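Local structure of ESAT-6/WXG100 secretion system protein (Streptococcus gallolyticus, 7JQE) at the interface of chains A and B. The protein is EsaA, a membrane subunit of the bacterial type VIIb secretion system, which transports toxins and other proteins out of the cell. Sequence-based numbering; all coordinates share one arbitrary frame. Chains: chain A/B, ESAT-6/WXG100 secretion system protein.

The interface of chains A and B. Residues chain A 179-183; chain B 460-461, 464.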
ATOM      1  N   GLN A 179     -14.470 -27.343  19.449  1.00 54.22           N
ATOM      2  CA  GLN A 179     -14.787 -26.491  20.589  1.00 57.09           C
ATOM      3  C   GLN A 179     -14.725 -25.009  20.244  1.00 63.17           C
ATOM      4  O   GLN A 179     -15.292 -24.194  20.978  1.00 66.83           O
ATOM      5  CB  GLN A 179     -13.836 -26.792  21.750  1.00 56.55           C
ATOM      6  CG  GLN A 179     -13.778 -28.262  22.144  1.00 62.54           C
ATOM      7  CD  GLN A 179     -15.083 -28.763  22.731  1.00 66.20           C
ATOM      8  OE1 GLN A 179     -15.473 -28.373  23.833  1.00 60.62           O
ATOM      9  NE2 GLN A 179     -15.772 -29.626  21.992  1.00 72.84           N
ATOM     10  N   ILE A 180     -14.036 -24.638  19.164  1.00 67.47           N
ATOM     11  CA  ILE A 180     -13.979 -23.246  18.726  1.00 60.59           C
ATOM     12  C   ILE A 180     -14.409 -23.171  17.266  1.00 60.84           C
ATOM     13  O   ILE A 180     -13.778 -22.491  16.448  1.00 74.58           O
ATOM     14  CB  ILE A 180     -12.577 -22.642  18.930  1.00 58.07           C
ATOM     15  CG1 ILE A 180     -11.499 -23.569  18.368  1.00 51.07           C
ATOM     16  CG2 ILE A 180     -12.325 -22.356  20.402  1.00 58.36           C
ATOM     17  CD1 ILE A 180     -10.120 -22.947  18.361  1.00 46.25           C
ATOM     18  N   GLN A 181     -15.501 -23.864  16.941  1.00 62.72           N
ATOM     19  CA  GLN A 181     -15.955 -23.954  15.559  1.00 62.29           C
ATOM     20  C   GLN A 181     -16.242 -22.575  14.970  1.00 61.32           C
ATOM     21  O   GLN A 181     -15.848 -22.283  13.836  1.00 66.47           O
ATOM     22  CB  GLN A 181     -17.199 -24.838  15.495  1.00 59.27           C
ATOM     23  CG  GLN A 181     -17.339 -25.644  14.222  1.00 70.32           C
ATOM     24  CD  GLN A 181     -18.374 -26.741  14.360  1.00 87.86           C
ATOM     25  OE1 GLN A 181     -18.915 -26.964  15.444  1.00 88.29           O
ATOM     26  NE2 GLN A 181     -18.652 -27.436  13.262  1.00101.07           N
ATOM     27  N   GLU A 182     -16.926 -21.713  15.727  1.00 60.74           N
ATOM     28  CA  GLU A 182     -17.341 -20.415  15.209  1.00 58.55           C
ATOM     29  C   GLU A 182     -16.223 -19.382  15.268  1.00 69.73           C
ATOM     30  O   GLU A 182     -16.206 -18.450  14.456  1.00 73.97           O
ATOM     31  CB  GLU A 182     -18.552 -19.899  15.989  1.00 58.90           C
ATOM     32  CG  GLU A 182     -19.699 -20.892  16.108  1.00 66.01           C
ATOM     33  CD  GLU A 182     -20.449 -21.077  14.805  1.00 78.99           C
ATOM     34  OE1 GLU A 182     -20.178 -20.320  13.850  1.00 81.56           O
ATOM     35  OE2 GLU A 182     -21.314 -21.977  14.734  1.00 87.38           O
ATOM     36  N   SER A 183     -15.292 -19.524  16.215  1.00 68.02           N
ATOM     37  CA  SER A 183     -14.254 -18.514  16.382  1.00 62.25           C
ATOM     38  C   SER A 183     -13.243 -18.540  15.240  1.00 62.53           C
ATOM     39  O   SER A 183     -12.698 -17.491  14.880  1.00 62.61           O
ATOM     40  CB  SER A 183     -13.555 -18.701  17.727  1.00 55.12           C
ATOM     41  OG  SER A 183     -14.412 -18.318  18.789  1.00 57.90           O
TER
ATOM     42  N   ILE B 460     -13.269 -14.414  20.583  1.00 56.61           N
ATOM     43  CA  ILE B 460     -13.777 -15.766  20.785  1.00 59.21           C
ATOM     44  C   ILE B 460     -15.298 -15.716  20.760  1.00 58.57           C
ATOM     45  O   ILE B 460     -15.925 -15.033  21.580  1.00 57.64           O
ATOM     46  CB  ILE B 460     -13.249 -16.350  22.099  1.00 62.28           C
ATOM     47  CG1 ILE B 460     -11.720 -16.434  22.071  1.00 54.11           C
ATOM     48  CG2 ILE B 460     -13.857 -17.716  22.359  1.00 59.63           C
ATOM     49  CD1 ILE B 460     -11.136 -17.175  23.254  1.00 53.78           C
ATOM     50  N   ASP B 461     -15.899 -16.436  19.817  1.00 50.65           N
ATOM     51  CA  ASP B 461     -17.324 -16.278  19.555  1.00 51.88           C
ATOM     52  C   ASP B 461     -18.153 -16.620  20.789  1.00 64.08           C
ATOM     53  O   ASP B 461     -17.820 -17.523  21.560  1.00 76.51           O
ATOM     54  CB  ASP B 461     -17.747 -17.157  18.379  1.00 67.46           C
ATOM     55  CG  ASP B 461     -19.036 -16.685  17.736  1.00 81.77           C
ATOM     56  OD1 ASP B 461     -18.966 -15.852  16.809  1.00 87.49           O
ATOM     57  OD2 ASP B 461     -20.119 -17.142  18.160  1.00 90.01           O
ATOM     58  N   ASP B 464     -19.588 -20.273  20.860  1.00 73.11           N
ATOM     59  CA  ASP B 464     -18.644 -21.282  21.328  1.00 68.44           C
ATOM     60  C   ASP B 464     -18.585 -21.312  22.848  1.00 63.19           C
ATOM     61  O   ASP B 464     -18.529 -22.389  23.453  1.00 60.05           O
ATOM     62  CB  ASP B 464     -17.256 -21.021  20.742  1.00 65.25           C
ATOM     63  CG  ASP B 464     -17.131 -21.490  19.300  1.00 79.20           C
ATOM     64  OD1 ASP B 464     -18.076 -22.134  18.793  1.00 82.25           O
ATOM     65  OD2 ASP B 464     -16.085 -21.214  18.672  1.00 84.96           O
TER
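The loop that follows helix 169-179 of chain A, residues A:Ile180 to A:Ser183, meets the start of helix 462-491 of chain B and the residues just before it. The patch belongs to the two-fold interface between two copies of the extracellular region of EsaA, a type VIIb secretion subunit, and recurs with the chains exchanged. The dimer seen here may be the biological one, but the structure alone does not prove it. B:Asp464, in the first turn of its helix, reaches into the bend of the chain A loop. Its carboxylate faces the backbone of the loop. The amide N of A:Ser183 gives a moderately bent hydrogen bond to B:Asp464 OD2, at 3.1 Å. The amide approaches from above the carboxylate plane, 38° out of it. The amide N of A:Glu182 adds weak bonds to both carboxylate oxygens. CG of B:Asp464 lies anti to its own carbonyl carbon (chi1 -79°), which turns the carboxylate toward these amides. A second bond runs the other way. The backbone N of B:Asp461 donates to the hydroxyl OG of A:Ser183 at 2.6 Å, close to straight. A:Ser183 thus links to chain B through both its amide and its side chain. CB of A:Glu182 packs against the carboxylate carbon CG of B:Asp461 at 3.7 Å. The A:Glu182 side chain bends at chi2 and crosses that of B:Asp464 at a slant, with the carboxylate planes 42° apart. OE2 of A:Glu182 stays 5.2 Å from OD1 of B:Asp464. The closeness of A:Glu182 to B:Asp464 may raise the pKa of either acid, while the amide donors may offset this for B:Asp464.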